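Local coordinates for uncharacterized protein (Streptococcus pneumoniae, PDB 3LFT) that binds L-tryptophan in a pocket between its two lobes, probably as the substrate-binding protein of an ABC transporter, at residues V133-S147 / M183-T197. Numbering follows the deposited sequence. Where two conformers were deposited one is given.
Sequences VKTIGALYSSSEDNS and MTSKVDAIWVPIDNT. With TRP (tryptophan), chain C.
Gly137 leaves a hollow in strand 135-141 that Val187 fills: its CG1 lies 3.7 Å from Gly137 CA, and in the modelled conformer selenomethionine Met183 brings CE close to Gly137 O. On the other face, Ala138 is small enough for the Trp191 indole, whose CE3 edge meets its CB at 3.6 Å, while Ile136 CG2 packs on Trp191 CB. Between these two faces, hydrogen bonds from Gly137 N to Ala189 O and Trp191 N to Gly137 O join parallel strands 135-141 and 189-192. At the strand starts, Asp188 OD2 accepts Lys134 N and Thr135 N from opposite faces of its carboxylate. At the far end, where Pro193 CG nestles against Tyr140 CB, Asp195 OD2 takes Ser141 N (2.8 Å) and Ser147 OG (2.6 Å). Glu144, its chain extended, reaches the start of helix 196-200: OE1 accepts Asn196 N (2.8 Å) through its syn lone pair, and OE2 receives Thr197 N and OG1. Asn196 ND2 divides its hydrogens between Glu144 OE1 and the tryptophan ligand's O (2.9 Å). These donors and the Asn146 amide probably offset repulsion from Asp195 OD1, making Glu144 a second-shell residue that probably positions Asn196 on the ligand.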
ATOM      1  N   VAL A 133       2.397 -17.581 -18.703  1.00  8.56           N
ATOM      2  CA  VAL A 133       2.640 -17.720 -17.267  1.00  8.06           C
ATOM      3  C   VAL A 133       1.680 -18.734 -16.645  1.00  7.96           C
ATOM      4  O   VAL A 133       0.461 -18.592 -16.759  1.00  7.96           O
ATOM      5  CB  VAL A 133       2.510 -16.353 -16.579  1.00  7.31           C
ATOM      6  CG1 VAL A 133       2.320 -16.490 -15.058  1.00  8.26           C
ATOM      7  CG2 VAL A 133       3.728 -15.502 -16.897  1.00  7.71           C
ATOM      8  N   LYS A 134       2.239 -19.757 -16.002  1.00  8.12           N
ATOM      9  CA  LYS A 134       1.456 -20.819 -15.361  1.00  8.26           C
ATOM     10  C   LYS A 134       1.518 -20.772 -13.829  1.00  8.38           C
ATOM     11  O   LYS A 134       0.515 -20.982 -13.134  1.00  9.56           O
ATOM     12  CB  LYS A 134       1.929 -22.185 -15.862  1.00  8.98           C
ATOM     13  CG  LYS A 134       1.778 -22.369 -17.369  1.00  9.17           C
ATOM     14  CD  LYS A 134       2.441 -23.654 -17.829  1.00 12.70           C
ATOM     15  CE  LYS A 134       2.377 -23.805 -19.335  1.00 14.65           C
ATOM     16  NZ  LYS A 134       3.094 -25.032 -19.757  1.00 17.37           N
ATOM     17  N   THR A 135       2.708 -20.486 -13.314  1.00  6.94           N
ATOM     18  CA  THR A 135       2.951 -20.440 -11.876  0.50  6.80           C
ATOM     19  C   THR A 135       3.423 -19.045 -11.486  1.00  6.52           C
ATOM     20  O   THR A 135       4.319 -18.479 -12.114  1.00  7.23           O
ATOM     21  CB  THR A 135       3.988 -21.503 -11.429  0.50  6.43           C
ATOM     22  OG1 THR A 135       3.602 -22.793 -11.925  0.50  7.27           O
ATOM     23  CG2 THR A 135       4.113 -21.557  -9.895  0.50  5.35           C
ATOM     24  N   ILE A 136       2.810 -18.506 -10.445  1.00  6.19           N
ATOM     25  CA  ILE A 136       3.164 -17.199  -9.915  1.00  6.14           C
ATOM     26  C   ILE A 136       3.804 -17.352  -8.541  1.00  5.89           C
ATOM     27  O   ILE A 136       3.302 -18.100  -7.704  1.00  7.67           O
ATOM     28  CB  ILE A 136       1.896 -16.339  -9.758  1.00  6.07           C
ATOM     29  CG1 ILE A 136       1.266 -16.093 -11.128  1.00  7.80           C
ATOM     30  CG2 ILE A 136       2.223 -15.020  -9.080  1.00  7.39           C
ATOM     31  CD1 ILE A 136      -0.161 -15.619 -11.084  1.00 10.34           C
ATOM     32  N   GLY A 137       4.891 -16.632  -8.298  1.00  5.24           N
ATOM     33  CA  GLY A 137       5.468 -16.556  -6.954  1.00  6.29           C
ATOM     34  C   GLY A 137       5.015 -15.262  -6.297  1.00  6.03           C
ATOM     35  O   GLY A 137       5.262 -14.177  -6.829  1.00  6.42           O
ATOM     36  N   ALA A 138       4.358 -15.371  -5.146  1.00  6.50           N
ATOM     37  CA  ALA A 138       3.921 -14.216  -4.367  1.00  6.47           C
ATOM     38  C   ALA A 138       5.043 -13.859  -3.393  1.00  6.41           C
ATOM     39  O   ALA A 138       5.334 -14.642  -2.496  1.00  6.74           O
ATOM     40  CB  ALA A 138       2.614 -14.550  -3.605  1.00  6.57           C
ATOM     41  N   LEU A 139       5.688 -12.710  -3.598  1.00  6.01           N
ATOM     42  CA  LEU A 139       6.757 -12.207  -2.721  1.00  5.68           C
ATOM     43  C   LEU A 139       6.177 -11.126  -1.814  1.00  6.37           C
ATOM     44  O   LEU A 139       5.651 -10.134  -2.297  1.00  6.81           O
ATOM     45  CB  LEU A 139       7.884 -11.641  -3.582  1.00  6.59           C
ATOM     46  CG  LEU A 139       9.044 -10.984  -2.830  1.00  5.93           C
ATOM     47  CD1 LEU A 139       9.814 -12.021  -2.024  1.00  8.59           C
ATOM     48  CD2 LEU A 139       9.955 -10.276  -3.806  1.00  7.36           C
ATOM     49  N   TYR A 140       6.294 -11.311  -0.506  1.00  6.39           N
ATOM     50  CA  TYR A 140       5.652 -10.404   0.452  1.00  6.33           C
ATOM     51  C   TYR A 140       6.250 -10.627   1.817  1.00  6.01           C
ATOM     52  O   TYR A 140       6.998 -11.595   2.041  1.00  7.24           O
ATOM     53  CB  TYR A 140       4.146 -10.657   0.516  1.00  7.16           C
ATOM     54  CG  TYR A 140       3.708 -11.981   1.111  1.00  7.34           C
ATOM     55  CD1 TYR A 140       3.111 -12.025   2.381  1.00  9.51           C
ATOM     56  CD2 TYR A 140       3.854 -13.182   0.410  1.00  9.92           C
ATOM     57  CE1 TYR A 140       2.678 -13.222   2.933  1.00  9.43           C
ATOM     58  CE2 TYR A 140       3.427 -14.384   0.968  1.00  9.82           C
ATOM     59  CZ  TYR A 140       2.822 -14.386   2.216  1.00 10.37           C
ATOM     60  OH  TYR A 140       2.395 -15.590   2.761  1.00 12.90           O
ATOM     61  N   SER A 141       5.897  -9.750   2.748  1.00  6.41           N
ATOM     62  CA  SER A 141       6.426  -9.889   4.101  1.00  7.46           C
ATOM     63  C   SER A 141       5.469 -10.618   5.038  1.00  7.31           C
ATOM     64  O   SER A 141       4.261 -10.341   5.047  1.00  8.94           O
ATOM     65  CB  SER A 141       6.767  -8.515   4.633  1.00  8.67           C
ATOM     66  OG  SER A 141       7.292  -8.668   5.937  1.00 12.05           O
ATOM     67  N   SER A 142       6.015 -11.535   5.835  1.00  7.43           N
ATOM     68  CA  SER A 142       5.275 -12.141   6.941  1.00  8.62           C
ATOM     69  C   SER A 142       5.038 -11.114   8.082  1.00  8.47           C
ATOM     70  O   SER A 142       4.282 -11.391   9.016  1.00 12.14           O
ATOM     71  CB  SER A 142       6.007 -13.390   7.441  1.00  8.76           C
ATOM     72  OG  SER A 142       7.362 -13.089   7.755  1.00  8.26           O
ATOM     73  N   SER A 143       5.670  -9.939   8.015  1.00  8.41           N
ATOM     74  CA  SER A 143       5.472  -8.900   9.050  1.00  9.05           C
ATOM     75  C   SER A 143       4.219  -8.047   8.826  1.00  8.29           C
ATOM     76  O   SER A 143       3.840  -7.283   9.694  1.00  9.06           O
ATOM     77  CB  SER A 143       6.720  -7.998   9.209  1.00  8.78           C
ATOM     78  OG  SER A 143       6.945  -7.197   8.033  1.00 10.91           O
ATOM     79  N   GLU A 144       3.569  -8.174   7.677  1.00  7.42           N
ATOM     80  CA  GLU A 144       2.529  -7.204   7.304  1.00  8.22           C
ATOM     81  C   GLU A 144       1.138  -7.799   7.221  1.00  6.91           C
ATOM     82  O   GLU A 144       0.860  -8.599   6.325  1.00  6.68           O
ATOM     83  CB  GLU A 144       2.924  -6.557   5.995  1.00  9.17           C
ATOM     84  CG  GLU A 144       4.165  -5.725   6.198  1.00 11.47           C
ATOM     85  CD  GLU A 144       4.450  -4.756   5.087  1.00 11.37           C
ATOM     86  OE1 GLU A 144       3.523  -4.174   4.484  1.00  7.99           O
ATOM     87  OE2 GLU A 144       5.658  -4.568   4.818  1.00 14.19           O
ATOM     88  N   ASP A 145       0.267  -7.385   8.138  1.00  5.64           N
ATOM     89  CA  ASP A 145      -1.104  -7.883   8.145  1.00  6.20           C
ATOM     90  C   ASP A 145      -1.790  -7.575   6.825  1.00  6.09           C
ATOM     91  O   ASP A 145      -2.544  -8.406   6.328  1.00  7.65           O
ATOM     92  CB  ASP A 145      -1.900  -7.305   9.299  1.00  5.29           C
ATOM     93  CG  ASP A 145      -1.446  -7.855  10.651  1.00  7.00           C
ATOM     94  OD1 ASP A 145      -0.738  -8.898  10.681  1.00 10.69           O
ATOM     95  OD2 ASP A 145      -1.782  -7.253  11.692  1.00  5.16           O
ATOM     96  N   ASN A 146      -1.521  -6.396   6.239  1.00  5.52           N
ATOM     97  CA  ASN A 146      -2.079  -6.062   4.918  1.00  6.12           C
ATOM     98  C   ASN A 146      -1.794  -7.101   3.861  1.00  6.45           C
ATOM     99  O   ASN A 146      -2.660  -7.406   3.023  1.00  7.15           O
ATOM    100  CB  ASN A 146      -1.576  -4.686   4.439  1.00  6.00           C
ATOM    101  CG  ASN A 146      -0.116  -4.419   4.781  1.00  6.01           C
ATOM    102  OD1 ASN A 146       0.245  -4.346   5.968  1.00  6.44           O
ATOM    103  ND2 ASN A 146       0.739  -4.299   3.759  1.00  6.04           N
ATOM    104  N   SER A 147      -0.590  -7.666   3.875  1.00  6.61           N
ATOM    105  CA  SER A 147      -0.228  -8.600   2.814  1.00  7.11           C
ATOM    106  C   SER A 147      -0.828  -9.982   3.004  1.00  7.56           C
ATOM    107  O   SER A 147      -1.123 -10.667   2.021  1.00  7.89           O
ATOM    108  CB  SER A 147       1.279  -8.705   2.690  1.00  7.76           C
ATOM    109  OG  SER A 147       1.810  -7.458   2.291  1.00  8.58           O
HETATM  110  N   MSE A 183      13.065 -18.268  -5.860  1.00  5.06           N
HETATM  111  CA  MSE A 183      11.747 -18.321  -6.461  0.50  5.70           C
HETATM  112  C   MSE A 183      11.790 -18.294  -7.981  1.00  5.65           C
HETATM  113  O   MSE A 183      10.961 -18.912  -8.617  1.00  5.65           O
HETATM  114  CB  MSE A 183      10.839 -17.221  -5.915  0.50  5.97           C
HETATM  115  CG  MSE A 183      11.127 -15.831  -6.460  0.50  5.65           C
HETATM  116 SE   MSE A 183      10.252 -14.456  -5.442  0.50 10.35          SE
HETATM  117  CE  MSE A 183       8.412 -14.808  -5.922  0.50 10.23           C
ATOM    118  N   THR A 184      12.776 -17.619  -8.566  1.00  6.66           N
ATOM    119  CA  THR A 184      12.767 -17.458 -10.025  1.00  7.98           C
ATOM    120  C   THR A 184      13.118 -18.730 -10.795  1.00  8.25           C
ATOM    121  O   THR A 184      12.904 -18.791 -12.001  1.00  8.60           O
ATOM    122  CB  THR A 184      13.569 -16.224 -10.538  1.00  7.86           C
ATOM    123  OG1 THR A 184      14.936 -16.294 -10.129  1.00  9.02           O
ATOM    124  CG2 THR A 184      12.945 -14.899 -10.085  1.00  8.92           C
ATOM    125  N   SER A 185      13.644 -19.742 -10.107  1.00  8.11           N
ATOM    126  CA  SER A 185      13.848 -21.060 -10.708  0.50  8.49           C
ATOM    127  C   SER A 185      12.595 -21.926 -10.573  1.00  8.62           C
ATOM    128  O   SER A 185      12.517 -23.020 -11.147  1.00  9.06           O
ATOM    129  CB  SER A 185      15.032 -21.767 -10.047  0.50  9.02           C
ATOM    130  OG  SER A 185      14.615 -22.453  -8.880  0.50  9.52           O
ATOM    131  N   LYS A 186      11.615 -21.435  -9.810  1.00  7.27           N
ATOM    132  CA  LYS A 186      10.400 -22.195  -9.486  1.00  7.43           C
ATOM    133  C   LYS A 186       9.116 -21.657 -10.120  1.00  7.25           C
ATOM    134  O   LYS A 186       8.111 -22.379 -10.217  1.00  8.18           O
ATOM    135  CB  LYS A 186      10.188 -22.234  -7.974  1.00  7.03           C
ATOM    136  CG  LYS A 186      11.217 -23.077  -7.218  1.00  6.68           C
ATOM    137  CD  LYS A 186      11.067 -22.880  -5.716  1.00  7.19           C
ATOM    138  CE  LYS A 186      11.955 -23.824  -4.922  1.00  7.19           C
ATOM    139  NZ  LYS A 186      11.453 -25.227  -5.018  1.00  9.24           N
ATOM    140  N   VAL A 187       9.134 -20.388 -10.519  1.00  7.38           N
ATOM    141  CA  VAL A 187       7.913 -19.725 -10.984  1.00  7.27           C
ATOM    142  C   VAL A 187       8.126 -18.996 -12.296  1.00  7.27           C
ATOM    143  O   VAL A 187       9.267 -18.712 -12.682  1.00  8.09           O
ATOM    144  CB  VAL A 187       7.332 -18.741  -9.927  1.00  7.49           C
ATOM    145  CG1 VAL A 187       7.144 -19.439  -8.588  1.00  7.84           C
ATOM    146  CG2 VAL A 187       8.220 -17.497  -9.773  1.00  7.60           C
ATOM    147  N   ASP A 188       7.014 -18.692 -12.967  1.00  6.71           N
ATOM    148  CA  ASP A 188       7.056 -18.004 -14.251  1.00  6.94           C
ATOM    149  C   ASP A 188       6.965 -16.497 -14.131  1.00  6.19           C
ATOM    150  O   ASP A 188       7.350 -15.779 -15.045  1.00  6.38           O
ATOM    151  CB  ASP A 188       5.922 -18.496 -15.143  1.00  7.59           C
ATOM    152  CG  ASP A 188       5.988 -19.986 -15.396  1.00  9.05           C
ATOM    153  OD1 ASP A 188       7.108 -20.505 -15.605  1.00 10.75           O
ATOM    154  OD2 ASP A 188       4.914 -20.620 -15.364  1.00 10.62           O
ATOM    155  N   ALA A 189       6.431 -16.025 -13.007  1.00  5.28           N
ATOM    156  CA  ALA A 189       6.231 -14.601 -12.794  1.00  4.84           C
ATOM    157  C   ALA A 189       6.241 -14.337 -11.311  1.00  5.83           C
ATOM    158  O   ALA A 189       5.909 -15.231 -10.519  1.00  6.19           O
ATOM    159  CB  ALA A 189       4.885 -14.147 -13.393  1.00  5.63           C
ATOM    160  N   ILE A 190       6.638 -13.126 -10.952  1.00  4.98           N
ATOM    161  CA  ILE A 190       6.642 -12.672  -9.557  1.00  5.82           C
ATOM    162  C   ILE A 190       5.502 -11.690  -9.389  1.00  5.22           C
ATOM    163  O   ILE A 190       5.366 -10.783 -10.204  1.00  6.08           O
ATOM    164  CB  ILE A 190       7.980 -11.984  -9.185  1.00  5.94           C
ATOM    165  CG1 ILE A 190       9.160 -12.954  -9.328  1.00  7.89           C
ATOM    166  CG2 ILE A 190       7.917 -11.396  -7.757  1.00  6.12           C
ATOM    167  CD1 ILE A 190      10.505 -12.247  -9.369  1.00  9.30           C
ATOM    168  N   TRP A 191       4.688 -11.882  -8.357  1.00  4.72           N
ATOM    169  CA  TRP A 191       3.642 -10.939  -7.971  1.00  4.80           C
ATOM    170  C   TRP A 191       3.921 -10.405  -6.577  1.00  4.84           C
ATOM    171  O   TRP A 191       4.332 -11.149  -5.681  1.00  5.15           O
ATOM    172  CB  TRP A 191       2.263 -11.600  -8.039  1.00  5.13           C
ATOM    173  CG  TRP A 191       1.143 -10.782  -7.485  1.00  4.78           C
ATOM    174  CD1 TRP A 191       0.489  -9.759  -8.104  1.00  5.46           C
ATOM    175  CD2 TRP A 191       0.564 -10.918  -6.189  1.00  5.09           C
ATOM    176  NE1 TRP A 191      -0.480  -9.239  -7.256  1.00  5.94           N
ATOM    177  CE2 TRP A 191      -0.464  -9.959  -6.085  1.00  6.62           C
ATOM    178  CE3 TRP A 191       0.777 -11.804  -5.121  1.00  6.29           C
ATOM    179  CZ2 TRP A 191      -1.252  -9.827  -4.931  1.00  5.86           C
ATOM    180  CZ3 TRP A 191      -0.009 -11.664  -3.963  1.00  6.90           C
ATOM    181  CH2 TRP A 191      -1.018 -10.694  -3.889  1.00  6.47           C
ATOM    182  N   VAL A 192       3.746  -9.097  -6.409  1.00  4.27           N
ATOM    183  CA  VAL A 192       3.976  -8.440  -5.114  1.00  4.95           C
ATOM    184  C   VAL A 192       2.708  -7.707  -4.732  1.00  4.46           C
ATOM    185  O   VAL A 192       2.218  -6.892  -5.521  1.00  4.70           O
ATOM    186  CB  VAL A 192       5.121  -7.409  -5.176  1.00  4.41           C
ATOM    187  CG1 VAL A 192       5.368  -6.803  -3.791  1.00  5.36           C
ATOM    188  CG2 VAL A 192       6.406  -8.060  -5.684  1.00  5.40           C
ATOM    189  N   PRO A 193       2.139  -7.979  -3.549  1.00  5.52           N
ATOM    190  CA  PRO A 193       0.970  -7.229  -3.092  1.00  5.54           C
ATOM    191  C   PRO A 193       1.344  -5.801  -2.694  1.00  5.43           C
ATOM    192  O   PRO A 193       2.506  -5.367  -2.864  1.00  5.03           O
ATOM    193  CB  PRO A 193       0.460  -8.047  -1.897  1.00  5.97           C
ATOM    194  CG  PRO A 193       1.636  -8.796  -1.409  1.00  6.56           C
ATOM    195  CD  PRO A 193       2.554  -9.018  -2.590  1.00  5.09           C
ATOM    196  N   ILE A 194       0.362  -5.067  -2.177  1.00  4.94           N
ATOM    197  CA  ILE A 194       0.600  -3.731  -1.628  1.00  5.15           C
ATOM    198  C   ILE A 194       1.322  -3.952  -0.280  1.00  4.94           C
ATOM    199  O   ILE A 194       0.673  -4.090   0.764  1.00  6.09           O
ATOM    200  CB  ILE A 194      -0.714  -2.922  -1.485  1.00  5.16           C
ATOM    201  CG1 ILE A 194      -1.513  -2.894  -2.792  1.00  6.00           C
ATOM    202  CG2 ILE A 194      -0.403  -1.504  -1.051  1.00  5.66           C
ATOM    203  CD1 ILE A 194      -2.918  -2.316  -2.595  1.00  6.42           C
ATOM    204  N   ASP A 195       2.646  -4.033  -0.351  1.00  4.86           N
ATOM    205  CA  ASP A 195       3.477  -4.551   0.732  1.00  4.52           C
ATOM    206  C   ASP A 195       4.595  -3.543   0.978  1.00  4.74           C
ATOM    207  O   ASP A 195       5.384  -3.240   0.075  1.00  4.90           O
ATOM    208  CB  ASP A 195       4.041  -5.916   0.317  1.00  5.75           C
ATOM    209  CG  ASP A 195       4.875  -6.556   1.400  1.00  5.87           C
ATOM    210  OD1 ASP A 195       5.994  -6.067   1.672  1.00  6.35           O
ATOM    211  OD2 ASP A 195       4.388  -7.544   2.012  1.00  6.69           O
ATOM    212  N   ASN A 196       4.674  -3.006   2.192  1.00  4.50           N
ATOM    213  CA  ASN A 196       5.654  -1.955   2.486  1.00  4.76           C
ATOM    214  C   ASN A 196       7.094  -2.455   2.485  1.00  4.83           C
ATOM    215  O   ASN A 196       8.005  -1.722   2.093  1.00  5.19           O
ATOM    216  CB  ASN A 196       5.363  -1.325   3.842  1.00  4.65           C
ATOM    217  CG  ASN A 196       4.030  -0.634   3.861  1.00  4.62           C
ATOM    218  OD1 ASN A 196       3.887   0.454   3.306  1.00  4.84           O
ATOM    219  ND2 ASN A 196       3.039  -1.248   4.499  1.00  5.60           N
ATOM    220  N   THR A 197       7.306  -3.678   2.960  1.00  5.17           N
ATOM    221  CA  THR A 197       8.651  -4.273   3.020  1.00  5.39           C
ATOM    222  C   THR A 197       9.223  -4.403   1.607  1.00  4.76           C
ATOM    223  O   THR A 197      10.323  -3.918   1.322  1.00  4.82           O
ATOM    224  CB  THR A 197       8.626  -5.650   3.756  1.00  5.84           C
ATOM    225  OG1 THR A 197       8.050  -5.464   5.064  1.00  9.05           O
ATOM    226  CG2 THR A 197      10.024  -6.264   3.878  1.00  5.91           C
TER
HETATM  227  N   TRP C   1      -1.801  -0.037   1.913  1.00  8.29           N
HETATM  228  CA  TRP C   1      -0.484  -0.335   2.548  1.00  8.97           C
HETATM  229  C   TRP C   1      -0.690  -0.826   3.944  1.00  8.94           C
HETATM  230  O   TRP C   1       0.233  -0.775   4.763  1.00  8.77           O
HETATM  231  CB  TRP C   1       0.407   0.917   2.510  1.00  8.71           C
HETATM  232  CG  TRP C   1       0.677   1.362   1.094  1.00  7.83           C
HETATM  233  CD1 TRP C   1       0.054   2.390   0.389  1.00  8.47           C
HETATM  234  CD2 TRP C   1       1.642   0.758   0.169  1.00  8.23           C
HETATM  235  NE1 TRP C   1       0.574   2.459  -0.882  1.00  8.55           N
HETATM  236  CE2 TRP C   1       1.497   1.517  -1.077  1.00  8.59           C
HETATM  237  CE3 TRP C   1       2.513  -0.300   0.288  1.00  8.21           C
HETATM  238  CZ2 TRP C   1       2.287   1.158  -2.154  1.00  8.72           C
HETATM  239  CZ3 TRP C   1       3.288  -0.638  -0.817  1.00  9.20           C
HETATM  240  CH2 TRP C   1       3.169   0.097  -2.013  1.00  8.94           C
HETATM  241  OXT TRP C   1      -1.795  -1.284   4.268  1.00  8.45           O